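Local coordinates for protein fuculose-1-phosphate aldolase (Glaciozyma antarctica, PDB 4XXF) that belongs to the class II aldolase and adducin family, has an AraD-like alpha/beta fold and binds a zinc ion through three histidines, at residues Val42-Leu46 against Asn60-Phe66; Ala114-Ser120 against His181-Gly187; Ser140-Tyr144 against Trp196-Leu200; Gly145-Gly151 against Lys173-Gln179. One frame throughout, in Å; residues are numbered along the deposited sequence.

Interaction 1 (Val42-Leu46 against Asn60-Phe66)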
# COMPACT_ATOMS: atom_id res chain seq x y z
N VAL A 42 -3.68 13.45 15.19
CA VAL A 42 -3.41 13.23 16.62
C VAL A 42 -4.56 12.51 17.30
O VAL A 42 -4.62 12.43 18.53
CB VAL A 42 -3.12 14.56 17.34
CG1 VAL A 42 -1.84 15.17 16.81
CG2 VAL A 42 -4.30 15.53 17.18
N ALA A 43 -5.48 11.98 16.49
CA ALA A 43 -6.62 11.25 16.99
C ALA A 43 -6.15 9.91 17.52
O ALA A 43 -5.10 9.38 17.12
CB ALA A 43 -7.65 11.06 15.89
N GLY A 44 -6.92 9.34 18.42
CA GLY A 44 -6.61 8.00 18.86
C GLY A 44 -6.01 7.93 20.24
O GLY A 44 -5.17 8.74 20.66
N HIS A 45 -6.46 6.91 20.93
CA HIS A 45 -5.98 6.67 22.27
C HIS A 45 -6.04 5.18 22.55
O HIS A 45 -6.93 4.47 22.10
CB HIS A 45 -6.82 7.44 23.29
CG HIS A 45 -8.02 8.10 22.71
ND1 HIS A 45 -9.24 7.47 22.61
CD2 HIS A 45 -8.20 9.33 22.17
CE1 HIS A 45 -10.12 8.28 22.05
NE2 HIS A 45 -9.51 9.42 21.77
N LEU A 46 -5.02 4.74 23.26
CA LEU A 46 -4.98 3.37 23.76
C LEU A 46 -4.71 3.47 25.25
O LEU A 46 -3.79 4.16 25.68
CB LEU A 46 -3.90 2.54 23.06
CG LEU A 46 -4.15 2.05 21.63
CD1 LEU A 46 -4.00 3.17 20.60
CD2 LEU A 46 -3.21 0.90 21.32
N ASN A 60 -1.29 7.05 25.93
CA ASN A 60 -0.41 7.86 25.10
C ASN A 60 -0.64 9.35 25.33
O ASN A 60 -1.78 9.78 25.54
CB ASN A 60 -0.63 7.52 23.63
CG ASN A 60 -2.08 7.64 23.20
OD1 ASN A 60 -2.95 6.92 23.69
ND2 ASN A 60 -2.33 8.55 22.27
N PRO A 61 0.45 10.14 25.34
CA PRO A 61 0.33 11.59 25.55
C PRO A 61 -0.12 12.29 24.28
O PRO A 61 0.28 11.89 23.18
CB PRO A 61 1.74 12.00 25.96
CG PRO A 61 2.62 11.02 25.23
CD PRO A 61 1.86 9.71 25.26
N PHE A 62 -0.94 13.32 24.42
CA PHE A 62 -1.57 13.98 23.28
C PHE A 62 -0.55 14.58 22.32
O PHE A 62 0.32 15.34 22.72
CB PHE A 62 -2.50 15.07 23.82
CG PHE A 62 -3.59 15.53 22.87
CD1 PHE A 62 -3.97 14.78 21.76
CD2 PHE A 62 -4.25 16.72 23.11
CE1 PHE A 62 -4.99 15.23 20.92
CE2 PHE A 62 -5.25 17.17 22.28
CZ PHE A 62 -5.62 16.42 21.18
N GLY A 63 -0.66 14.21 21.05
CA GLY A 63 0.16 14.83 20.01
C GLY A 63 1.44 14.10 19.63
O GLY A 63 2.08 14.48 18.65
N LEU A 64 1.84 13.10 20.40
CA LEU A 64 3.05 12.35 20.06
C LEU A 64 2.74 11.26 19.02
O LEU A 64 1.80 10.47 19.18
CB LEU A 64 3.66 11.71 21.31
CG LEU A 64 4.94 10.90 21.08
CD1 LEU A 64 6.06 11.75 20.53
CD2 LEU A 64 5.36 10.26 22.38
N ALA A 65 3.52 11.21 17.95
CA ALA A 65 3.33 10.22 16.91
C ALA A 65 3.37 8.81 17.48
O ALA A 65 4.29 8.46 18.23
CB ALA A 65 4.40 10.36 15.85
N PHE A 66 2.40 7.99 17.10
CA PHE A 66 2.40 6.59 17.52
C PHE A 66 3.71 5.89 17.12
O PHE A 66 4.23 5.05 17.87
CB PHE A 66 1.22 5.83 16.92
CG PHE A 66 -0.12 6.12 17.56
CD1 PHE A 66 -0.32 7.20 18.40
CD2 PHE A 66 -1.19 5.29 17.28
CE1 PHE A 66 -1.58 7.44 18.96
CE2 PHE A 66 -2.45 5.52 17.83
CZ PHE A 66 -2.64 6.60 18.67
O HOH W 1 -2.43 12.08 20.23

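Interaction 2 (Ala114-Ser120 against His181-Gly187). With ZN (zinc ion), chain B.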
# COMPACT_ATOMS: atom_id res chain seq x y z
N ALA A 114 -8.13 -2.91 28.83
CA ALA A 114 -7.54 -2.14 27.74
C ALA A 114 -8.58 -1.74 26.72
O ALA A 114 -9.52 -2.51 26.44
CB ALA A 114 -6.44 -2.93 27.06
N ILE A 115 -8.41 -0.54 26.16
CA ILE A 115 -9.33 -0.02 25.16
C ILE A 115 -8.51 0.61 24.05
O ILE A 115 -7.55 1.33 24.32
CB ILE A 115 -10.31 1.01 25.78
CG1 ILE A 115 -11.10 0.39 26.95
CG2 ILE A 115 -11.25 1.60 24.72
CD1 ILE A 115 -11.98 1.37 27.67
N CYS A 116 -8.90 0.34 22.80
CA CYS A 116 -8.23 0.89 21.61
C CYS A 116 -9.18 1.70 20.76
O CYS A 116 -10.26 1.23 20.41
CB CYS A 116 -7.65 -0.21 20.73
SG CYS A 116 -6.48 -1.33 21.49
N HIS A 117 -8.74 2.89 20.37
CA HIS A 117 -9.48 3.70 19.43
C HIS A 117 -8.52 4.47 18.53
O HIS A 117 -7.56 5.06 19.00
CB HIS A 117 -10.40 4.66 20.16
CG HIS A 117 -11.07 5.65 19.27
ND1 HIS A 117 -11.98 5.28 18.30
CD2 HIS A 117 -10.95 6.99 19.19
CE1 HIS A 117 -12.40 6.36 17.67
NE2 HIS A 117 -11.79 7.42 18.18
N SER A 118 -8.80 4.47 17.23
CA SER A 118 -8.00 5.21 16.28
C SER A 118 -8.85 5.44 15.06
O SER A 118 -9.77 4.65 14.79
CB SER A 118 -6.73 4.43 15.92
OG SER A 118 -5.79 5.23 15.22
N HIS A 119 -8.58 6.50 14.31
CA HIS A 119 -9.38 6.84 13.14
C HIS A 119 -8.80 6.18 11.90
O HIS A 119 -8.32 6.84 10.99
CB HIS A 119 -9.47 8.35 12.99
CG HIS A 119 -10.22 9.01 14.11
ND1 HIS A 119 -10.54 10.35 14.10
CD2 HIS A 119 -10.71 8.51 15.27
CE1 HIS A 119 -11.19 10.65 15.21
NE2 HIS A 119 -11.32 9.55 15.93
N SER A 120 -8.85 4.86 11.90
CA SER A 120 -8.29 4.05 10.82
C SER A 120 -9.15 4.16 9.58
O SER A 120 -10.37 4.34 9.66
CB SER A 120 -8.16 2.60 11.27
OG SER A 120 -9.38 2.12 11.83
N HIS A 181 -17.35 8.02 12.43
CA HIS A 181 -16.27 8.23 13.38
C HIS A 181 -15.20 7.17 13.18
O HIS A 181 -14.09 7.48 12.73
CB HIS A 181 -16.85 8.23 14.81
CG HIS A 181 -15.86 8.58 15.87
ND1 HIS A 181 -16.22 8.70 17.20
CD2 HIS A 181 -14.53 8.84 15.82
CE1 HIS A 181 -15.16 9.01 17.92
NE2 HIS A 181 -14.12 9.10 17.11
N GLY A 182 -15.54 5.92 13.48
CA GLY A 182 -14.58 4.85 13.33
C GLY A 182 -14.82 3.74 14.34
O GLY A 182 -15.95 3.52 14.76
N LEU A 183 -13.74 3.09 14.73
CA LEU A 183 -13.81 1.87 15.52
C LEU A 183 -13.29 2.05 16.94
O LEU A 183 -12.35 2.80 17.17
CB LEU A 183 -12.99 0.77 14.85
CG LEU A 183 -13.25 0.52 13.37
CD1 LEU A 183 -12.28 -0.55 12.89
CD2 LEU A 183 -14.67 0.09 13.14
N LEU A 184 -13.87 1.30 17.87
CA LEU A 184 -13.32 1.18 19.21
C LEU A 184 -13.44 -0.27 19.66
O LEU A 184 -14.47 -0.91 19.44
CB LEU A 184 -14.05 2.13 20.17
CG LEU A 184 -13.64 2.12 21.64
CD1 LEU A 184 -13.88 3.47 22.27
CD2 LEU A 184 -14.39 1.06 22.44
N THR A 185 -12.38 -0.80 20.29
CA THR A 185 -12.40 -2.17 20.79
C THR A 185 -11.96 -2.20 22.24
O THR A 185 -11.28 -1.29 22.72
CB THR A 185 -11.50 -3.11 19.97
OG1 THR A 185 -10.14 -2.66 20.08
CG2 THR A 185 -11.92 -3.13 18.51
N VAL A 186 -12.37 -3.25 22.94
CA VAL A 186 -12.00 -3.42 24.34
C VAL A 186 -11.49 -4.83 24.57
O VAL A 186 -11.77 -5.73 23.79
CB VAL A 186 -13.20 -3.13 25.29
CG1 VAL A 186 -13.79 -1.76 25.01
CG2 VAL A 186 -14.26 -4.23 25.16
N GLY A 187 -10.72 -5.01 25.63
CA GLY A 187 -10.20 -6.32 25.96
C GLY A 187 -9.92 -6.52 27.43
O GLY A 187 -9.69 -5.56 28.17
ZN ZN B . -12.19 9.45 17.84
O HOH W 2 -11.61 3.58 12.77
O HOH W 3 -12.60 11.42 18.00
O HOH W 4 -10.29 10.12 18.65
O HOH W 5 -12.90 9.54 19.91

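Interaction 3 (Ser140-Tyr144 against Trp196-Leu200)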
# COMPACT_ATOMS: atom_id res chain seq x y z
N SER A 140 -14.37 -12.75 10.25
CA SER A 140 -15.43 -11.88 10.77
C SER A 140 -16.26 -12.55 11.86
O SER A 140 -16.94 -11.86 12.63
CB SER A 140 -16.35 -11.41 9.64
OG SER A 140 -17.24 -12.43 9.23
N CYS A 141 -16.23 -13.87 11.94
CA CYS A 141 -17.03 -14.57 12.94
C CYS A 141 -16.54 -14.29 14.35
O CYS A 141 -17.25 -14.59 15.30
CB CYS A 141 -17.03 -16.06 12.67
SG CYS A 141 -17.94 -16.53 11.17
N ALA A 142 -15.35 -13.71 14.50
CA ALA A 142 -14.91 -13.26 15.81
C ALA A 142 -15.86 -12.19 16.37
O ALA A 142 -15.89 -11.95 17.59
CB ALA A 142 -13.48 -12.71 15.73
N PHE A 143 -16.64 -11.57 15.48
CA PHE A 143 -17.55 -10.49 15.84
C PHE A 143 -19.02 -10.87 15.78
O PHE A 143 -19.89 -10.03 16.01
CB PHE A 143 -17.32 -9.28 14.93
CG PHE A 143 -15.92 -8.75 15.02
CD1 PHE A 143 -15.52 -8.01 16.11
CD2 PHE A 143 -15.00 -9.05 14.03
CE1 PHE A 143 -14.22 -7.56 16.20
CE2 PHE A 143 -13.70 -8.59 14.12
CZ PHE A 143 -13.30 -7.85 15.21
N TYR A 144 -19.30 -12.14 15.49
CA TYR A 144 -20.68 -12.61 15.41
C TYR A 144 -21.42 -12.36 16.71
O TYR A 144 -21.03 -12.85 17.76
CB TYR A 144 -20.70 -14.09 15.05
CG TYR A 144 -22.07 -14.71 15.15
CD1 TYR A 144 -23.05 -14.41 14.22
CD2 TYR A 144 -22.38 -15.57 16.18
CE1 TYR A 144 -24.31 -14.96 14.31
CE2 TYR A 144 -23.62 -16.13 16.28
CZ TYR A 144 -24.58 -15.82 15.34
OH TYR A 144 -25.83 -16.39 15.45
N TRP A 196 -8.71 -7.53 18.30
CA TRP A 196 -10.05 -7.18 17.82
C TRP A 196 -10.01 -5.95 16.91
O TRP A 196 -10.74 -5.90 15.92
CB TRP A 196 -11.02 -6.95 18.97
CG TRP A 196 -11.10 -8.06 19.99
CD1 TRP A 196 -11.24 -7.89 21.34
CD2 TRP A 196 -11.07 -9.48 19.76
NE1 TRP A 196 -11.30 -9.11 21.97
CE2 TRP A 196 -11.18 -10.10 21.02
CE3 TRP A 196 -10.96 -10.29 18.62
CZ2 TRP A 196 -11.21 -11.48 21.18
CZ3 TRP A 196 -10.98 -11.67 18.78
CH2 TRP A 196 -11.10 -12.25 20.05
N PHE A 197 -9.15 -4.98 17.21
CA PHE A 197 -9.05 -3.80 16.35
C PHE A 197 -8.49 -4.18 14.97
O PHE A 197 -9.03 -3.77 13.94
CB PHE A 197 -8.20 -2.70 16.99
CG PHE A 197 -8.44 -1.35 16.38
CD1 PHE A 197 -7.85 -1.01 15.17
CD2 PHE A 197 -9.28 -0.44 16.98
CE1 PHE A 197 -8.10 0.21 14.57
CE2 PHE A 197 -9.50 0.80 16.39
CZ PHE A 197 -8.91 1.12 15.19
N ILE A 198 -7.40 -4.94 14.95
CA ILE A 198 -6.80 -5.38 13.69
C ILE A 198 -7.82 -6.16 12.85
O ILE A 198 -7.96 -5.95 11.64
CB ILE A 198 -5.56 -6.26 13.94
CG1 ILE A 198 -4.41 -5.40 14.48
CG2 ILE A 198 -5.10 -6.95 12.66
CD1 ILE A 198 -3.28 -6.24 15.10
N MET A 199 -8.54 -7.07 13.50
CA MET A 199 -9.49 -7.91 12.78
C MET A 199 -10.69 -7.11 12.30
O MET A 199 -11.22 -7.38 11.22
CB MET A 199 -9.93 -9.09 13.65
CG MET A 199 -8.77 -10.05 13.94
SD MET A 199 -9.26 -11.44 14.98
CE MET A 199 -10.14 -12.46 13.80
N LEU A 200 -11.14 -6.14 13.09
CA LEU A 200 -12.31 -5.35 12.70
C LEU A 200 -11.96 -4.40 11.57
O LEU A 200 -12.73 -4.27 10.62
CB LEU A 200 -12.87 -4.58 13.91
CG LEU A 200 -14.18 -3.82 13.70
CD1 LEU A 200 -15.27 -4.75 13.19
CD2 LEU A 200 -14.59 -3.20 15.01

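Interaction 4 (Gly145-Gly151 against Lys173-Gln179)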
# COMPACT_ATOMS: atom_id res chain seq x y z
N GLY A 145 -22.48 -11.56 16.62
CA GLY A 145 -23.28 -11.21 17.78
C GLY A 145 -22.53 -10.43 18.85
O GLY A 145 -23.03 -10.29 19.97
N ASP A 146 -21.36 -9.89 18.50
CA ASP A 146 -20.50 -9.29 19.52
C ASP A 146 -19.88 -7.98 19.07
O ASP A 146 -18.84 -7.58 19.59
CB ASP A 146 -19.40 -10.27 19.94
CG ASP A 146 -18.95 -10.06 21.39
OD1 ASP A 146 -19.78 -9.68 22.25
OD2 ASP A 146 -17.76 -10.30 21.67
N VAL A 147 -20.50 -7.31 18.10
CA VAL A 147 -20.06 -5.98 17.71
C VAL A 147 -21.27 -5.05 17.68
O VAL A 147 -22.33 -5.40 17.14
CB VAL A 147 -19.29 -5.97 16.35
CG1 VAL A 147 -20.11 -6.60 15.22
CG2 VAL A 147 -18.86 -4.56 15.99
N ALA A 148 -21.13 -3.90 18.32
CA ALA A 148 -22.20 -2.93 18.42
C ALA A 148 -22.12 -1.90 17.30
O ALA A 148 -21.11 -1.75 16.63
CB ALA A 148 -22.16 -2.24 19.78
N LEU A 149 -23.22 -1.18 17.12
CA LEU A 149 -23.29 -0.09 16.17
C LEU A 149 -23.99 1.07 16.83
O LEU A 149 -25.13 0.93 17.27
CB LEU A 149 -24.05 -0.50 14.89
CG LEU A 149 -24.26 0.58 13.82
CD1 LEU A 149 -22.94 1.12 13.27
CD2 LEU A 149 -25.16 0.06 12.69
N LEU A 150 -23.31 2.20 16.92
CA LEU A 150 -23.93 3.40 17.44
C LEU A 150 -24.30 4.31 16.28
O LEU A 150 -23.44 4.68 15.49
CB LEU A 150 -23.00 4.13 18.41
CG LEU A 150 -23.58 5.40 19.03
CD1 LEU A 150 -24.91 5.11 19.71
CD2 LEU A 150 -22.59 6.01 20.00
N GLY A 151 -25.57 4.68 16.18
CA GLY A 151 -26.01 5.57 15.12
C GLY A 151 -25.78 7.04 15.42
O GLY A 151 -26.67 7.87 15.19
N LYS A 173 -20.14 -6.11 24.67
CA LYS A 173 -19.53 -6.55 23.42
C LYS A 173 -18.06 -6.16 23.31
O LYS A 173 -17.58 -5.32 24.06
CB LYS A 173 -20.34 -6.01 22.24
CG LYS A 173 -21.77 -6.58 22.24
CD LYS A 173 -22.59 -6.14 21.04
CE LYS A 173 -23.94 -6.85 21.00
NZ LYS A 173 -24.81 -6.35 22.10
N LYS A 174 -17.33 -6.80 22.39
CA LYS A 174 -15.89 -6.58 22.28
C LYS A 174 -15.52 -5.35 21.46
O LYS A 174 -14.38 -4.89 21.50
CB LYS A 174 -15.17 -7.80 21.68
CG LYS A 174 -15.61 -8.15 20.26
CD LYS A 174 -14.62 -9.10 19.56
CE LYS A 174 -14.42 -10.40 20.32
NZ LYS A 174 -15.62 -11.27 20.27
N ALA A 175 -16.49 -4.83 20.70
CA ALA A 175 -16.17 -3.76 19.76
C ALA A 175 -17.42 -2.99 19.39
O ALA A 175 -18.54 -3.48 19.54
CB ALA A 175 -15.51 -4.33 18.50
N ILE A 176 -17.21 -1.77 18.92
CA ILE A 176 -18.31 -0.94 18.46
C ILE A 176 -17.88 -0.15 17.22
O ILE A 176 -16.74 0.34 17.12
CB ILE A 176 -18.83 0.01 19.59
CG1 ILE A 176 -20.05 0.81 19.11
CG2 ILE A 176 -17.71 0.93 20.10
CD1 ILE A 176 -20.84 1.46 20.25
N ILE A 177 -18.78 -0.09 16.26
CA ILE A 177 -18.63 0.78 15.10
C ILE A 177 -19.38 2.06 15.41
O ILE A 177 -20.58 2.04 15.65
CB ILE A 177 -19.17 0.12 13.82
CG1 ILE A 177 -18.40 -1.19 13.59
CG2 ILE A 177 -19.06 1.06 12.63
CD1 ILE A 177 -18.81 -1.94 12.34
N LEU A 178 -18.63 3.16 15.47
CA LEU A 178 -19.18 4.47 15.79
C LEU A 178 -19.47 5.20 14.49
O LEU A 178 -18.55 5.57 13.77
CB LEU A 178 -18.19 5.25 16.65
CG LEU A 178 -17.73 4.55 17.93
CD1 LEU A 178 -16.51 5.26 18.50
CD2 LEU A 178 -18.86 4.49 18.95
N GLN A 179 -20.75 5.39 14.19
CA GLN A 179 -21.12 5.98 12.91
C GLN A 179 -20.44 7.33 12.70
O GLN A 179 -20.37 8.16 13.62
CB GLN A 179 -22.64 6.12 12.81
CG GLN A 179 -23.13 6.56 11.46
CD GLN A 179 -24.63 6.71 11.45
OE1 GLN A 179 -25.36 5.75 11.68
NE2 GLN A 179 -25.09 7.92 11.19

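Interaction 1 (Val42-Leu46 against Asn60-Phe66)
Val42 opens the contact with its CA-to-CB bond directed at the facing loop: CG2 lies 3.8 Å from Phe62 CE1 and CG1 3.8 Å from Gly63 CA. Water 1 donates to Val42 O at 2.8 Å and accepts from Gly63 N at 2.9 Å. Gly63 is the third residue of a type II beta turn from Pro61 to Leu64, where its positive phi of 95° suits glycine; Gln246 of a second subunit hydrogen-bonds to Gly63 O and Ala65 N. The CA-to-CB bond of Ala43 points away, and its side chain packs on His119; Ala43 O lies 4.0 Å from Phe66 CZ. At Gly44 (phi 105°, psi 141°) a CB would sit 3.2 Å from Phe66 CZ, so both the backbone and the ring argue for glycine. Here the segment enters strand 45-49 of the central mixed sheet of the AraD-like fold, and the carboxamide of Asn60 stands in for a neighbouring backbone: Asn60 ND2 donates to Gly44 O (3.3 Å, 165°), while Leu46 N donates to Asn60 OD1 (3.0 Å, 168°). Between these two bonds His45 CA passes 3.4 Å from Asn60 OD1, and its ring meets those of His102 and His117, the latter a zinc ligand. Leu46 then places CD1 3.9 Å from Phe66 CE2, with helix 15-36 packing on both side chains, Leu26 and Ala29 on Leu46 and Ile30 on Phe66.

Interaction 2 (Ala114-Ser120 against His181-Gly187)
Three histidine NE2 atoms converge at the end of this strand pair: His117 NE2, His119 NE2 and His181 NE2 each lie 2.1 Å from the zinc ion. His117 NE2 is 3.1 Å from His119 NE2, and both are 3.1 Å from His181 NE2, a spacing set by shared metal coordination rather than hydrogen bonding. Waters 3, 4 and 5, at 2.0 to 2.2 Å from the zinc, complete six ligands. His117 ND1 donates to Leu183 O at 2.8 Å; His119 ND1 is held by Asp139 of a second subunit, which brings the oligomer interface to the metal. Behind the site, strands 114-118 and 182-187 run antiparallel (167°, axes 4.7 Å apart) as central neighbours in the mixed sheet of the AraD-like fold. Ala114 pairs with Gly187 and Cys116 with Thr185, where Cys116 N reaches Thr185 O and Thr185 N reaches Cys116 O, both at 2.9 Å. Ile115 packs on the same sheet face as Leu184 and Val186, with CG2 3.9 Å from Leu184 CD2 and CG1 4.0 Å from Val186 CG1; helix 96-108 meets that face through Ile105. Toward the metal the strands spread apart, and water 2 fills the gap, donating to Ser118 O (2.9 Å) and Ser120 OG (2.8 Å, also hydrogen-bonded to Glu201) and accepting from Leu183 N (2.9 Å). His181 and Gly182 form a classic beta bulge opposite Leu178.

Interaction 3 (Ser140-Tyr144 against Trp196-Leu200)
A short 3-10 segment, residues 140-143, packs here against helix 190-213, the helix that follows strand 182-187 and lies against the central sheet of the AraD-like fold. No hydrogen bond crosses the interface; the evidence is apolar contact and the fit of one phenyl ring. Trp196 comes first: its CZ3 is 4.1 Å from Ala142 CB, its CB 4.3 Å from Phe143 CE1, and its carbonyl O meets the ring edge of Phe143 at CZ, 3.3 Å away. That oxygen already accepts the helical bond from Leu200 N at 2.9 Å. The indole NE1 is engaged by Glu234, and Lys174 makes a cation-pi contact with the ring. One turn on, Met199 points toward the 3-10 segment. Its CE reaches Ala142 CB at 3.9 Å and its CB lies 3.8 Å from Phe143 CE2, so the one side chain touches both residues; Thr41 of a third subunit also packs on it. Leu200 closes the series beside Leu183 of the sheet. Its CB is 3.5 Å from Phe143 CZ, and its CD1 makes a CH-pi contact, standing 4.1 Å from the centroid of the Phe143 ring and only 6° off the ring normal.

Interaction 4 (Gly145-Gly151 against Lys173-Gln179)
Backbone hydrogen bonds define this contact as parallel strand pairing: the axes of 147-150 and 175-178 approach to 4.4 Å at 24°. Ala148 N donates to Ala175 O (2.9 Å) and Ile177 N to Ala148 O (2.9 Å), each at 174°; Leu150 N to Ile177 O (3.0 Å) and Gln179 N to Leu150 O (3.1 Å) continue the alternation. Before the regular part, Lys174 N reaches Asp146 O at 3.3 Å. Charge pairing reinforces that end, with a salt bridge of 2.7 Å between Asp146 OD2 and Lys174 NZ, whose ammonium also bonds to Ala142 O and Gly232 O. Apolar contacts occupy both faces. On one, Val147 CG2 lies 4.2 Å from Ile177 CG1, and Leu149 CD1 3.9 Å from Ile177 CG2; on the other, Ala148 CB is 3.8 Å from Ile176 CG1, Leu150 CB 3.9 Å from Ile176 CD1 and Leu150 CD2 4.2 Å from Leu178 CD2. Helix 163-170 packs over the Leu150 and Ile176 face, between the two strands in sequence, in a beta-alpha-beta crossover. Strand 147-150 is the outermost on this side of the sheet within the chain, whereas strand 175-178 is flanked on its other side by strand 182-187.

From the N terminus, interaction 1 closes first, a short loop holding the remainder of strand 45-49 and strand 56-59, and it is complete before the others begin. Interaction 2 opens at strand 114-118 and closes at 181-187. Interaction 3 opens within that loop but closes beyond it, on helix 190-213, so the two cross. Interaction 4 is nested inside both. The sheet joins three of them: strands 45-49 and 114-118 are neighbours, with His45 N 2.9 Å from His117 O, while strands 182-187 and 175-178 bring Leu184 O within 2.9 Å of Ile176 N. Interaction 3 adds helix 190-213, and its 3-10 segment meets interaction 4, with Lys174 NZ 2.8 Å from Ala142 O.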